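Local coordinates for protein putative anti-sigma factor antagonist TM1081 (Thermotoga maritima, PDB 3F43) that probably acts as an anti-anti-sigma factor, a STAS-domain protein that counteracts an anti-sigma factor and so frees a sigma factor from inhibition, at residues V96-V99 / L100-N104; I73-I76 / L77-I80; D113-S116 / E117-E121; E63-D66 / S67-G71; N35-L38 / F39-V43. All blocks are in the same frame, centred on the assembly; numbering follows the deposited sequence.

Contact 1: V96-V99 / L100-N104; sequences VERV and LSLTN
Val99 O takes two bonds from Thr103 where helix 94-102 ends: one from the backbone, N to O 3.0 Å, and one from the hydroxyl, OG1 to O 2.9 Å. This helix is the crossover of a beta-alpha-beta unit between strands 86-90 and 110-112 of the STAS fold. The two donors reach the oxygen from opposite faces of the carbonyl plane. Thr103 can do this because OG1 stands between its own backbone N and carbonyl carbon (chi1 66°), turned back at the last turn, while CG2 comes within 4.1 Å of Val99 CG1. An alanine at this position would take away the hydroxyl and the methyl, and would probably leave Val99 O with the amide alone and a gap beside Val99 CG1. Farther back, Val96 and Leu100 run alongside each other, CG1 of Val96 4.1 Å from CD1 of Leu100, and Leu100 also rests on Ile111 of strand 110-112. Val99 packs on Ile65 and Leu70, and Val99 and Leu102 both meet the second subunit, Val99 on its Thr103 and Leu102 on its Leu102. On the partly exposed flank Glu97, bent at chi2 (53°), crosses Leu100 at about a right angle and sets OE1 3.8 Å from Leu100 CD1.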
loop_
_atom_site.group_PDB
_atom_site.type_symbol
_atom_site.label_atom_id
_atom_site.label_comp_id
_atom_site.label_asym_id
_atom_site.label_seq_id
_atom_site.Cartn_x
_atom_site.Cartn_y
_atom_site.Cartn_z
ATOM N N VAL A 96 -6.380 6.080 12.594
ATOM C CA VAL A 96 -5.356 5.209 12.043
ATOM C C VAL A 96 -5.656 3.752 12.404
ATOM O O VAL A 96 -5.588 2.869 11.538
ATOM C CB VAL A 96 -3.938 5.662 12.515
ATOM C CG1 VAL A 96 -2.850 4.634 12.101
ATOM C CG2 VAL A 96 -3.638 7.074 11.942
ATOM N N GLU A 97 -5.992 3.475 13.648
ATOM C CA GLU A 97 -6.291 2.102 14.032
ATOM C C GLU A 97 -7.484 1.520 13.249
ATOM O O GLU A 97 -7.524 0.322 12.983
ATOM C CB GLU A 97 -6.556 1.990 15.541
ATOM C CG GLU A 97 -7.019 0.591 15.972
ATOM C CD GLU A 97 -6.072 -0.540 15.496
ATOM O OE1 GLU A 97 -4.834 -0.352 15.622
ATOM O OE2 GLU A 97 -6.563 -1.602 14.986
ATOM N N ARG A 98 -8.461 2.365 12.900
ATOM C CA ARG A 98 -9.603 1.905 12.098
ATOM C C ARG A 98 -9.144 1.443 10.719
ATOM O O ARG A 98 -9.582 0.402 10.220
ATOM C CB ARG A 98 -10.639 3.023 11.986
ATOM C CG ARG A 98 -11.937 2.652 11.301
ATOM C CD ARG A 98 -13.004 3.715 11.579
ATOM N NE ARG A 98 -13.406 3.721 12.999
ATOM C CZ ARG A 98 -13.140 4.676 13.907
ATOM N NH1 ARG A 98 -12.466 5.791 13.606
ATOM N NH2 ARG A 98 -13.566 4.513 15.154
ATOM N N VAL A 99 -8.206 2.188 10.121
ATOM C CA VAL A 99 -7.653 1.797 8.824
ATOM C C VAL A 99 -6.859 0.495 8.982
ATOM O O VAL A 99 -6.979 -0.399 8.135
ATOM C CB VAL A 99 -6.826 2.916 8.178
ATOM C CG1 VAL A 99 -5.960 2.372 7.004
ATOM C CG2 VAL A 99 -7.761 4.063 7.755
ATOM N N LEU A 100 -6.056 0.390 10.053
ATOM C CA LEU A 100 -5.211 -0.806 10.288
ATOM C C LEU A 100 -6.076 -2.052 10.454
ATOM O O LEU A 100 -5.719 -3.125 10.010
ATOM C CB LEU A 100 -4.302 -0.606 11.511
ATOM C CG LEU A 100 -3.230 0.481 11.424
ATOM C CD1 LEU A 100 -2.480 0.624 12.785
ATOM C CD2 LEU A 100 -2.236 0.252 10.272
ATOM N N SER A 101 -7.221 -1.881 11.108
ATOM C CA SER A 101 -8.205 -2.963 11.296
ATOM C C SER A 101 -8.916 -3.375 10.005
ATOM O O SER A 101 -8.975 -4.555 9.655
ATOM C CB SER A 101 -9.245 -2.524 12.326
ATOM O OG SER A 101 -10.211 -3.526 12.568
ATOM N N LEU A 102 -9.475 -2.386 9.319
ATOM C CA LEU A 102 -10.246 -2.664 8.131
ATOM C C LEU A 102 -9.391 -3.236 6.996
ATOM O O LEU A 102 -9.924 -3.969 6.138
ATOM C CB LEU A 102 -11.045 -1.440 7.673
ATOM C CG LEU A 102 -12.268 -1.044 8.477
ATOM C CD1 LEU A 102 -12.921 0.187 7.819
ATOM C CD2 LEU A 102 -13.257 -2.200 8.577
ATOM N N THR A 103 -8.098 -2.931 6.966
ATOM C CA THR A 103 -7.201 -3.488 5.956
ATOM C C THR A 103 -6.463 -4.741 6.442
ATOM O O THR A 103 -5.590 -5.237 5.761
ATOM C CB THR A 103 -6.145 -2.449 5.531
ATOM O OG1 THR A 103 -5.279 -2.157 6.651
ATOM C CG2 THR A 103 -6.795 -1.151 5.042
ATOM N N ASN A 104 -6.837 -5.223 7.630
ATOM C CA ASN A 104 -6.304 -6.457 8.228
ATOM C C ASN A 104 -4.815 -6.388 8.588
ATOM O O ASN A 104 -4.202 -7.411 8.910
ATOM C CB ASN A 104 -6.602 -7.687 7.350
ATOM C CG ASN A 104 -8.017 -8.197 7.508
ATOM O OD1 ASN A 104 -8.862 -7.578 8.146
ATOM N ND2 ASN A 104 -8.291 -9.327 6.877
#

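Contact 2: I73-I76 / L77-I80; sequences IVNI and LKSI
Ile76 and Ile80, one turn apart on helix 67-83, run side by side in the same direction, with CG2 of Ile76 3.8 Å from CD1 of Ile80. The branch that touches is the methyl of Ile76 that lies anti to its backbone N; CG1 lies anti to the carbonyl carbon (chi1 -65°), which leaves CG2 toward Ile80. These two isoleucines form the buried, closely fitted flank. The backbone beneath is regular: Ile80 N reaches Ile76 O at 2.9 Å in a nearly straight bond, 169° at the hydrogen, and Leu77 N, Lys78 N and Ser79 N repeat the pattern to the carbonyls of Ile73, Val74 and Asn75. Round the helix a more exposed chain takes over. The aliphatic part of Lys78 does the touching, crossing Val74 obliquely with CD 3.8 Å from Val74 CG1. A bend at chi3 (67°) follows that contact. Lys78 CG is also 3.3 Å from Val74 O, so the chain hugs the turn below. Asn75 is looser, its OD1 no closer than 4.4 Å to Lys78 CD. The second subunit borders this side, its Ser67 on Val74 and its Phe68 on Lys78. Toward the sheet Ile73, Ile76, Leu77 and Ile80 all press on Phe87 of strand 86-90, and Ile73 and Ile80 also touch strand 54-58; along another flank Asn75, Ser79 and Ile80 meet helix 36-48.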
loop_
_atom_site.group_PDB
_atom_site.type_symbol
_atom_site.label_atom_id
_atom_site.label_comp_id
_atom_site.label_asym_id
_atom_site.label_seq_id
_atom_site.Cartn_x
_atom_site.Cartn_y
_atom_site.Cartn_z
ATOM N N ILE A 73 4.242 1.407 4.811
ATOM C CA ILE A 73 4.217 0.459 5.911
ATOM C C ILE A 73 4.376 -0.981 5.409
ATOM O O ILE A 73 5.176 -1.770 5.941
ATOM C CB ILE A 73 2.956 0.628 6.745
ATOM C CG1 ILE A 73 3.030 1.982 7.463
ATOM C CG2 ILE A 73 2.766 -0.526 7.729
ATOM C CD1 ILE A 73 1.735 2.355 8.179
ATOM N N VAL A 74 3.650 -1.302 4.344
ATOM C CA VAL A 74 3.738 -2.607 3.731
ATOM C C VAL A 74 5.136 -2.885 3.207
ATOM O O VAL A 74 5.639 -3.981 3.375
ATOM C CB VAL A 74 2.639 -2.795 2.656
ATOM C CG1 VAL A 74 2.930 -4.020 1.749
ATOM C CG2 VAL A 74 1.272 -2.885 3.319
ATOM N N ASN A 75 5.758 -1.884 2.567
ATOM C CA ASN A 75 7.097 -2.093 2.041
ATOM C C ASN A 75 8.102 -2.357 3.151
ATOM O O ASN A 75 8.995 -3.205 3.019
ATOM C CB ASN A 75 7.537 -0.893 1.218
ATOM C CG ASN A 75 6.937 -0.890 -0.163
ATOM O OD1 ASN A 75 6.724 -1.937 -0.764
ATOM N ND2 ASN A 75 6.684 0.302 -0.674
ATOM N N ILE A 76 7.988 -1.625 4.246
ATOM C CA ILE A 76 8.853 -1.843 5.415
ATOM C C ILE A 76 8.638 -3.236 6.021
ATOM O O ILE A 76 9.598 -3.980 6.324
ATOM C CB ILE A 76 8.649 -0.742 6.503
ATOM C CG1 ILE A 76 9.089 0.604 5.960
ATOM C CG2 ILE A 76 9.432 -1.050 7.805
ATOM C CD1 ILE A 76 8.611 1.783 6.829
ATOM N N LEU A 77 7.373 -3.579 6.159
ATOM C CA LEU A 77 7.002 -4.873 6.683
ATOM C C LEU A 77 7.572 -6.014 5.844
ATOM O O LEU A 77 8.114 -6.988 6.386
ATOM C CB LEU A 77 5.480 -5.000 6.743
ATOM C CG LEU A 77 4.945 -6.337 7.219
ATOM C CD1 LEU A 77 5.542 -6.804 8.597
ATOM C CD2 LEU A 77 3.444 -6.260 7.288
ATOM N N LYS A 78 7.464 -5.888 4.516
ATOM C CA LYS A 78 7.997 -6.885 3.595
ATOM C C LYS A 78 9.500 -7.035 3.753
ATOM O O LYS A 78 10.010 -8.137 3.824
ATOM C CB LYS A 78 7.664 -6.516 2.141
ATOM C CG LYS A 78 6.225 -6.776 1.762
ATOM C CD LYS A 78 5.825 -6.079 0.421
ATOM C CE LYS A 78 6.510 -6.640 -0.790
ATOM N NZ LYS A 78 5.860 -6.088 -2.049
ATOM N N SER A 79 10.210 -5.911 3.843
ATOM C CA SER A 79 11.659 -5.966 3.977
ATOM C C SER A 79 12.038 -6.658 5.279
ATOM O O SER A 79 12.912 -7.542 5.316
ATOM C CB SER A 79 12.251 -4.558 3.949
ATOM O OG SER A 79 13.628 -4.587 4.215
ATOM N N ILE A 80 11.400 -6.219 6.369
ATOM C CA ILE A 80 11.732 -6.763 7.674
ATOM C C ILE A 80 11.365 -8.268 7.804
ATOM O O ILE A 80 12.139 -9.065 8.350
ATOM C CB ILE A 80 11.165 -5.897 8.832
ATOM C CG1 ILE A 80 11.906 -4.552 8.840
ATOM C CG2 ILE A 80 11.311 -6.602 10.157
ATOM C CD1 ILE A 80 11.394 -3.546 9.908
#

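Contact 3: D113-S116 / E117-E121; sequences DTIS and EAMEE
Glu117 OE1 draws in two backbone amides ahead of its own helix, Asp113 N at 3.1 Å and Thr114 N at 3.3 Å. Both bonds are weak, bent to 128° and 133° at the hydrogen, so OE1 is shared between the two amides and held firmly by neither. It gets there because the Glu117 chain is extended beyond CG and leans back over the first turn. On the way it passes Thr114 at a slant: Thr114 OG1 lies 3.2 Å from Glu117 CG, with the carboxylate carbon hardly farther off. The Asp113 carboxylate stands nearby, OD2 4.5 Å from Glu117 OE1, and two like charges at that spacing would probably disfavour each other, an effect the amide hydrogens may partly offset. Thr114 is the N-cap residue of helix 115-123, the last helix of the chain, and the reach of Glu117 to the Thr114 amide is like the return bond of a capping box, from the third helical residue to the N-cap amide, though here it is weak. The regular helix starts with Ala118 N bonded to Thr114 O, followed by Met119 N to Ile115 O and Glu120 N to Ser116 O. The inner flank is apolar: Ile115 packs on Val58 and Val90, Ala118 on Phe56, Val90 and Tyr112. A bound pentaethylene glycol, probably from the crystallisation liquor, lies about 4 Å from the side chain of Ile115. On the outer flank a water joins the next turn, 3.0 Å from Ser116 OG and donating to Glu120 OE2 at 3.1 Å.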
loop_
_atom_site.group_PDB
_atom_site.type_symbol
_atom_site.label_atom_id
_atom_site.label_comp_id
_atom_site.label_asym_id
_atom_site.label_seq_id
_atom_site.Cartn_x
_atom_site.Cartn_y
_atom_site.Cartn_z
ATOM N N ASP A 113 0.323 -0.142 22.216
ATOM C CA ASP A 113 -0.183 1.152 22.668
ATOM C C ASP A 113 0.960 2.103 23.020
ATOM O O ASP A 113 0.808 3.314 22.853
ATOM C CB ASP A 113 -1.077 1.015 23.888
ATOM C CG ASP A 113 -2.444 0.444 23.576
ATOM O OD1 ASP A 113 -2.877 0.443 22.401
ATOM O OD2 ASP A 113 -3.097 0.020 24.556
ATOM N N THR A 114 2.085 1.555 23.480
ATOM C CA THR A 114 3.198 2.354 24.008
ATOM C C THR A 114 4.562 1.766 23.664
ATOM O O THR A 114 4.687 0.575 23.371
ATOM C CB THR A 114 3.146 2.520 25.547
ATOM O OG1 THR A 114 3.520 1.287 26.200
ATOM C CG2 THR A 114 1.738 2.964 26.015
ATOM N N ILE A 115 5.566 2.630 23.669
ATOM C CA ILE A 115 6.919 2.258 23.354
ATOM C C ILE A 115 7.468 1.227 24.376
ATOM O O ILE A 115 8.132 0.275 23.968
ATOM C CB ILE A 115 7.857 3.523 23.247
ATOM C CG1 ILE A 115 7.437 4.373 22.046
ATOM C CG2 ILE A 115 9.332 3.099 23.158
ATOM C CD1 ILE A 115 8.210 5.739 21.921
ATOM N N SER A 116 7.133 1.349 25.655
ATOM C CA SER A 116 7.679 0.395 26.643
ATOM C C SER A 116 7.134 -0.995 26.383
ATOM O O SER A 116 7.858 -1.980 26.486
ATOM C CB SER A 116 7.453 0.872 28.088
ATOM O OG SER A 116 6.086 1.156 28.326
ATOM N N GLU A 117 5.873 -1.088 25.991
ATOM C CA GLU A 117 5.301 -2.383 25.628
ATOM C C GLU A 117 6.033 -3.019 24.451
ATOM O O GLU A 117 6.336 -4.209 24.474
ATOM C CB GLU A 117 3.818 -2.243 25.300
ATOM C CG GLU A 117 2.962 -1.896 26.522
ATOM C CD GLU A 117 1.569 -1.359 26.150
ATOM O OE1 GLU A 117 1.227 -1.301 24.947
ATOM O OE2 GLU A 117 0.823 -0.987 27.076
ATOM N N ALA A 118 6.316 -2.227 23.422
ATOM C CA ALA A 118 7.045 -2.722 22.240
ATOM C C ALA A 118 8.455 -3.186 22.614
ATOM O O ALA A 118 8.943 -4.217 22.124
ATOM C CB ALA A 118 7.103 -1.637 21.117
HETATM N N MSE A 119 9.115 -2.414 23.465
HETATM C CA MSE A 119 10.485 -2.734 23.877
HETATM C C MSE A 119 10.498 -4.071 24.612
HETATM O O MSE A 119 11.371 -4.916 24.386
HETATM C CB MSE A 119 11.083 -1.654 24.784
HETATM C CG MSE A 119 11.529 -0.378 24.086
HETATM SE SE MSE A 119 13.029 -0.511 22.798
HETATM C CE MSE A 119 13.616 -2.366 23.080
ATOM N N GLU A 120 9.505 -4.267 25.468
ATOM C CA GLU A 120 9.383 -5.523 26.194
ATOM C C GLU A 120 9.257 -6.732 25.256
ATOM O O GLU A 120 9.855 -7.780 25.527
ATOM C CB GLU A 120 8.208 -5.450 27.161
ATOM C CG GLU A 120 8.494 -4.570 28.373
ATOM C CD GLU A 120 7.236 -4.184 29.148
ATOM O OE1 GLU A 120 6.167 -4.805 28.906
ATOM O OE2 GLU A 120 7.324 -3.251 29.989
ATOM N N GLU A 121 8.500 -6.607 24.171
ATOM C CA GLU A 121 8.399 -7.697 23.194
ATOM C C GLU A 121 9.730 -7.971 22.479
ATOM O O GLU A 121 10.149 -9.122 22.363
ATOM C CB GLU A 121 7.306 -7.433 22.152
ATOM C CG GLU A 121 7.265 -8.501 21.037
ATOM C CD GLU A 121 6.821 -9.882 21.512
ATOM O OE1 GLU A 121 6.546 -10.060 22.726
ATOM O OE2 GLU A 121 6.743 -10.792 20.648
HETATM O O HOH W 1 4.916 -1.284 29.725
#

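Contact 4: E63-D66 / S67-G71; sequences ESID and SFSLG
Asp66, the last loop residue after strand 54-58 of the STAS fold, forms a capping box with Ser69 of helix 67-83. From Asp66 CB, beside the peptide to Ser67, the chain turns so that CG sits between its own backbone N and carbonyl carbon (chi1 74°), and this swings the carboxylate over the first turn. There OD1 accepts from Ser69 N at 3.0 Å, met nearly along its C-O axis, and weakly from Phe68 N at 2.9 Å, where the hydrogen angle is only 120°. The other oxygen, OD2, accepts from the backbone N of Ile33, tying the helix start to the loop before helix 36-48. The return half of the box is Ser69 OG, which takes the amide of Asp66 at 2.9 Å (164°) and also bonds to Leu31 O. With its own amide, carbonyl and carboxylate all engaged, Asp66 is fixed from several sides; its O receives Leu70 N at 2.9 Å. An alanine in its place would probably leave the amides of Ser69 and Ile33 without their carboxylate acceptor and loosen both the helix start and the neighbouring loop. Ser67, the first helical residue, is probably the one phosphorylated, as in relatives; it carries no phosphate here, and it packs on Val74 of the second subunit. Below the box the contact is apolar and buried: Ile65 and Leu70 cross at about a right angle, with Ile65 CD1 3.8 Å from Leu70 CD2, while CB of Ile65 lies 3.4 Å from Ser69 OG.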
loop_
_atom_site.group_PDB
_atom_site.type_symbol
_atom_site.label_atom_id
_atom_site.label_comp_id
_atom_site.label_asym_id
_atom_site.label_seq_id
_atom_site.Cartn_x
_atom_site.Cartn_y
_atom_site.Cartn_z
ATOM N N GLU A 63 -1.839 12.066 12.286
ATOM C CA GLU A 63 -3.291 12.261 12.428
ATOM C C GLU A 63 -4.149 11.251 11.668
ATOM O O GLU A 63 -5.186 10.799 12.156
ATOM C CB GLU A 63 -3.689 13.692 12.040
ATOM C CG GLU A 63 -5.183 14.056 12.254
ATOM C CD GLU A 63 -5.757 13.595 13.611
ATOM O OE1 GLU A 63 -5.081 13.798 14.653
ATOM O OE2 GLU A 63 -6.884 13.030 13.621
ATOM N N SER A 64 -3.663 10.841 10.505
ATOM C CA SER A 64 -4.364 9.892 9.658
ATOM C C SER A 64 -3.335 9.279 8.717
ATOM O O SER A 64 -2.243 9.815 8.542
ATOM C CB SER A 64 -5.448 10.587 8.830
ATOM O OG SER A 64 -4.856 11.431 7.866
ATOM N N ILE A 65 -3.678 8.136 8.147
ATOM C CA ILE A 65 -2.880 7.551 7.078
ATOM C C ILE A 65 -3.762 7.332 5.864
ATOM O O ILE A 65 -4.987 7.183 5.975
ATOM C CB ILE A 65 -2.193 6.219 7.462
ATOM C CG1 ILE A 65 -3.230 5.226 7.984
ATOM C CG2 ILE A 65 -1.013 6.477 8.500
ATOM C CD1 ILE A 65 -2.708 3.757 8.147
ATOM N N ASP A 66 -3.116 7.319 4.713
ATOM C CA ASP A 66 -3.774 7.109 3.428
ATOM C C ASP A 66 -3.176 5.894 2.735
ATOM O O ASP A 66 -2.326 5.176 3.317
ATOM C CB ASP A 66 -3.797 8.419 2.593
ATOM C CG ASP A 66 -2.430 8.830 1.980
ATOM O OD1 ASP A 66 -1.481 8.026 1.995
ATOM O OD2 ASP A 66 -2.385 9.997 1.447
ATOM N N SER A 67 -3.590 5.634 1.489
ATOM C CA SER A 67 -3.154 4.430 0.800
ATOM C C SER A 67 -1.655 4.439 0.551
ATOM O O SER A 67 -1.016 3.387 0.551
ATOM C CB SER A 67 -3.913 4.237 -0.512
ATOM O OG SER A 67 -3.617 5.249 -1.458
ATOM N N PHE A 68 -1.093 5.631 0.343
ATOM C CA PHE A 68 0.346 5.761 0.134
ATOM C C PHE A 68 1.138 5.515 1.382
ATOM O O PHE A 68 2.151 4.782 1.334
ATOM C CB PHE A 68 0.700 7.140 -0.486
ATOM C CG PHE A 68 0.511 7.201 -1.965
ATOM C CD1 PHE A 68 -0.744 7.061 -2.530
ATOM C CD2 PHE A 68 1.588 7.423 -2.794
ATOM C CE1 PHE A 68 -0.905 7.091 -3.897
ATOM C CE2 PHE A 68 1.425 7.494 -4.156
ATOM C CZ PHE A 68 0.183 7.323 -4.717
ATOM N N SER A 69 0.686 6.010 2.522
ATOM C CA SER A 69 1.434 5.717 3.762
ATOM C C SER A 69 1.261 4.231 4.128
ATOM O O SER A 69 2.197 3.577 4.628
ATOM C CB SER A 69 1.133 6.686 4.914
ATOM O OG SER A 69 -0.185 7.218 4.933
ATOM N N LEU A 70 0.114 3.650 3.801
ATOM C CA LEU A 70 -0.044 2.211 3.994
ATOM C C LEU A 70 0.923 1.434 3.109
ATOM O O LEU A 70 1.519 0.440 3.538
ATOM C CB LEU A 70 -1.453 1.723 3.671
ATOM C CG LEU A 70 -2.464 1.754 4.776
ATOM C CD1 LEU A 70 -3.854 1.397 4.181
ATOM C CD2 LEU A 70 -2.044 0.789 5.916
ATOM N N GLY A 71 1.095 1.853 1.858
ATOM C CA GLY A 71 2.032 1.188 0.972
ATOM C C GLY A 71 3.456 1.214 1.519
ATOM O O GLY A 71 4.192 0.220 1.428
#

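Contact 5: N35-L38 / F39-V43; sequences NAHL and FKKWV
The His37 ring is approached obliquely by Lys41, one turn on, whose CD lies 4.3 Å from NE2; the ring of Phe39 has Val43 CG2 over one face, 3.8 Å above the plane and offset toward the rim. Phe14 meets Phe39 edge-to-face, and the indole of Trp42 meets Phe47 edge-to-face and Phe14 with the planes at about 55°. These groups ride on helix 36-48, the crossover of a beta-alpha-beta unit between strands 22-25 and 54-58. Phe39 CG is anti to the backbone N (chi1 -175°), which sends the ring inward against Leu25 and Leu57, and Trp42, with a similar torsion, also leans on Leu25. Under the side chains the turns are bonded regularly, the straightest being Lys41 N to His37 O at 2.9 Å (171°), while Trp42 N to Leu38 O is 3.1 Å and less straight. Asn35 O opens the series by accepting Phe39 N, and the Asn35 amide group is held by Glu30 O and Asn32 N. The helix has a buried aromatic flank and an exposed one that carries His37, Leu38 and Lys41. The buried indole nitrogen is satisfied by His11 O, from the tag at the chain start. Outside, Lys41 keeps its ammonium for a salt bridge with Asp45, so its charge is probably balanced by that aspartate, while the aliphatic part of the chain meets His37.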
loop_
_atom_site.group_PDB
_atom_site.type_symbol
_atom_site.label_atom_id
_atom_site.label_comp_id
_atom_site.label_asym_id
_atom_site.label_seq_id
_atom_site.Cartn_x
_atom_site.Cartn_y
_atom_site.Cartn_z
ATOM N N ASN A 35 4.423 13.006 1.336
ATOM C CA ASN A 35 5.726 12.622 1.911
ATOM C C ASN A 35 6.065 11.141 1.936
ATOM O O ASN A 35 7.135 10.732 2.411
ATOM C CB ASN A 35 5.983 13.309 3.256
ATOM C CG ASN A 35 5.102 12.812 4.334
ATOM O OD1 ASN A 35 4.213 11.990 4.084
ATOM N ND2 ASN A 35 5.337 13.298 5.569
ATOM N N ALA A 36 5.151 10.293 1.444
ATOM C CA ALA A 36 5.327 8.864 1.594
ATOM C C ALA A 36 6.601 8.340 0.953
ATOM O O ALA A 36 7.344 7.630 1.587
ATOM C CB ALA A 36 4.099 8.086 1.081
ATOM N N HIS A 37 6.853 8.686 -0.316
ATOM C CA HIS A 37 8.068 8.206 -1.003
ATOM C C HIS A 37 9.319 8.737 -0.335
ATOM O O HIS A 37 10.280 8.000 -0.124
ATOM C CB HIS A 37 8.087 8.599 -2.472
ATOM C CG HIS A 37 9.331 8.183 -3.179
ATOM N ND1 HIS A 37 9.730 6.854 -3.252
ATOM C CD2 HIS A 37 10.287 8.904 -3.806
ATOM C CE1 HIS A 37 10.878 6.796 -3.903
ATOM N NE2 HIS A 37 11.246 8.025 -4.237
ATOM N N LEU A 38 9.311 10.008 0.045
ATOM C CA LEU A 38 10.473 10.593 0.744
ATOM C C LEU A 38 10.802 9.841 2.031
ATOM O O LEU A 38 11.973 9.552 2.321
ATOM C CB LEU A 38 10.181 12.061 1.070
ATOM C CG LEU A 38 11.334 12.862 1.684
ATOM C CD1 LEU A 38 12.466 13.037 0.679
ATOM C CD2 LEU A 38 10.853 14.212 2.139
ATOM N N PHE A 39 9.765 9.529 2.810
ATOM C CA PHE A 39 9.928 8.809 4.063
ATOM C C PHE A 39 10.420 7.382 3.829
ATOM O O PHE A 39 11.341 6.905 4.499
ATOM C CB PHE A 39 8.599 8.871 4.848
ATOM C CG PHE A 39 8.667 8.260 6.241
ATOM C CD1 PHE A 39 9.209 8.954 7.293
ATOM C CD2 PHE A 39 8.192 6.997 6.453
ATOM C CE1 PHE A 39 9.235 8.386 8.573
ATOM C CE2 PHE A 39 8.228 6.421 7.736
ATOM C CZ PHE A 39 8.762 7.119 8.759
ATOM N N LYS A 40 9.791 6.695 2.887
ATOM C CA LYS A 40 10.171 5.319 2.545
ATOM C C LYS A 40 11.657 5.244 2.146
ATOM O O LYS A 40 12.413 4.416 2.676
ATOM C CB LYS A 40 9.290 4.838 1.389
ATOM C CG LYS A 40 9.504 3.365 1.014
ATOM C CD LYS A 40 10.562 3.214 -0.056
ATOM C CE LYS A 40 10.493 1.854 -0.709
ATOM N NZ LYS A 40 11.601 1.766 -1.692
ATOM N N LYS A 41 12.062 6.112 1.231
ATOM C CA LYS A 41 13.446 6.128 0.752
ATOM C C LYS A 41 14.403 6.375 1.895
ATOM O O LYS A 41 15.403 5.713 2.007
ATOM C CB LYS A 41 13.627 7.146 -0.356
ATOM C CG LYS A 41 15.003 7.128 -0.955
ATOM C CD LYS A 41 15.073 7.973 -2.213
ATOM C CE LYS A 41 16.516 8.360 -2.551
ATOM N NZ LYS A 41 17.482 7.212 -2.470
ATOM N N TRP A 42 14.025 7.274 2.787
ATOM C CA TRP A 42 14.829 7.586 3.972
ATOM C C TRP A 42 14.966 6.381 4.926
ATOM O O TRP A 42 16.111 6.031 5.317
ATOM C CB TRP A 42 14.264 8.816 4.674
ATOM C CG TRP A 42 14.948 9.190 5.969
ATOM C CD1 TRP A 42 16.151 9.825 6.112
ATOM C CD2 TRP A 42 14.474 8.921 7.278
ATOM N NE1 TRP A 42 16.446 9.989 7.441
ATOM C CE2 TRP A 42 15.429 9.465 8.185
ATOM C CE3 TRP A 42 13.312 8.339 7.787
ATOM C CZ2 TRP A 42 15.273 9.386 9.562
ATOM C CZ3 TRP A 42 13.160 8.264 9.159
ATOM C CH2 TRP A 42 14.140 8.806 10.029
ATOM N N VAL A 43 13.868 5.673 5.179
ATOM C CA VAL A 43 13.934 4.515 6.080
ATOM C C VAL A 43 14.825 3.420 5.454
ATOM O O VAL A 43 15.667 2.814 6.125
ATOM C CB VAL A 43 12.527 3.966 6.430
ATOM C CG1 VAL A 43 12.648 2.587 7.177
ATOM C CG2 VAL A 43 11.714 5.028 7.236
#

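Overall arrangement
Contact 4 is the hub. It touches contact 1, where Val99 CG1 lies 3.7 Å from Leu70 CD1, and contact 5, where Ala36 CB is 3.8 Å from Phe68 O; it also runs on into contact 2 along helix 67-83. Contacts 2 and 5 meet directly, Ile76 CD1 to Val43 CG1 at 4.1 Å. Contact 3 stands apart, about 23 Å from contact 4 and about 24 Å from contact 5, centre to centre, on the other side of the chain's centre; contact 1 comes nearest it, closest atoms about 7 Å apart. The probable phosphorylation site, Ser67, lies in contact 4. Contacts 1, 2 and 4 all border the second subunit, whereas contacts 3 and 5 do not.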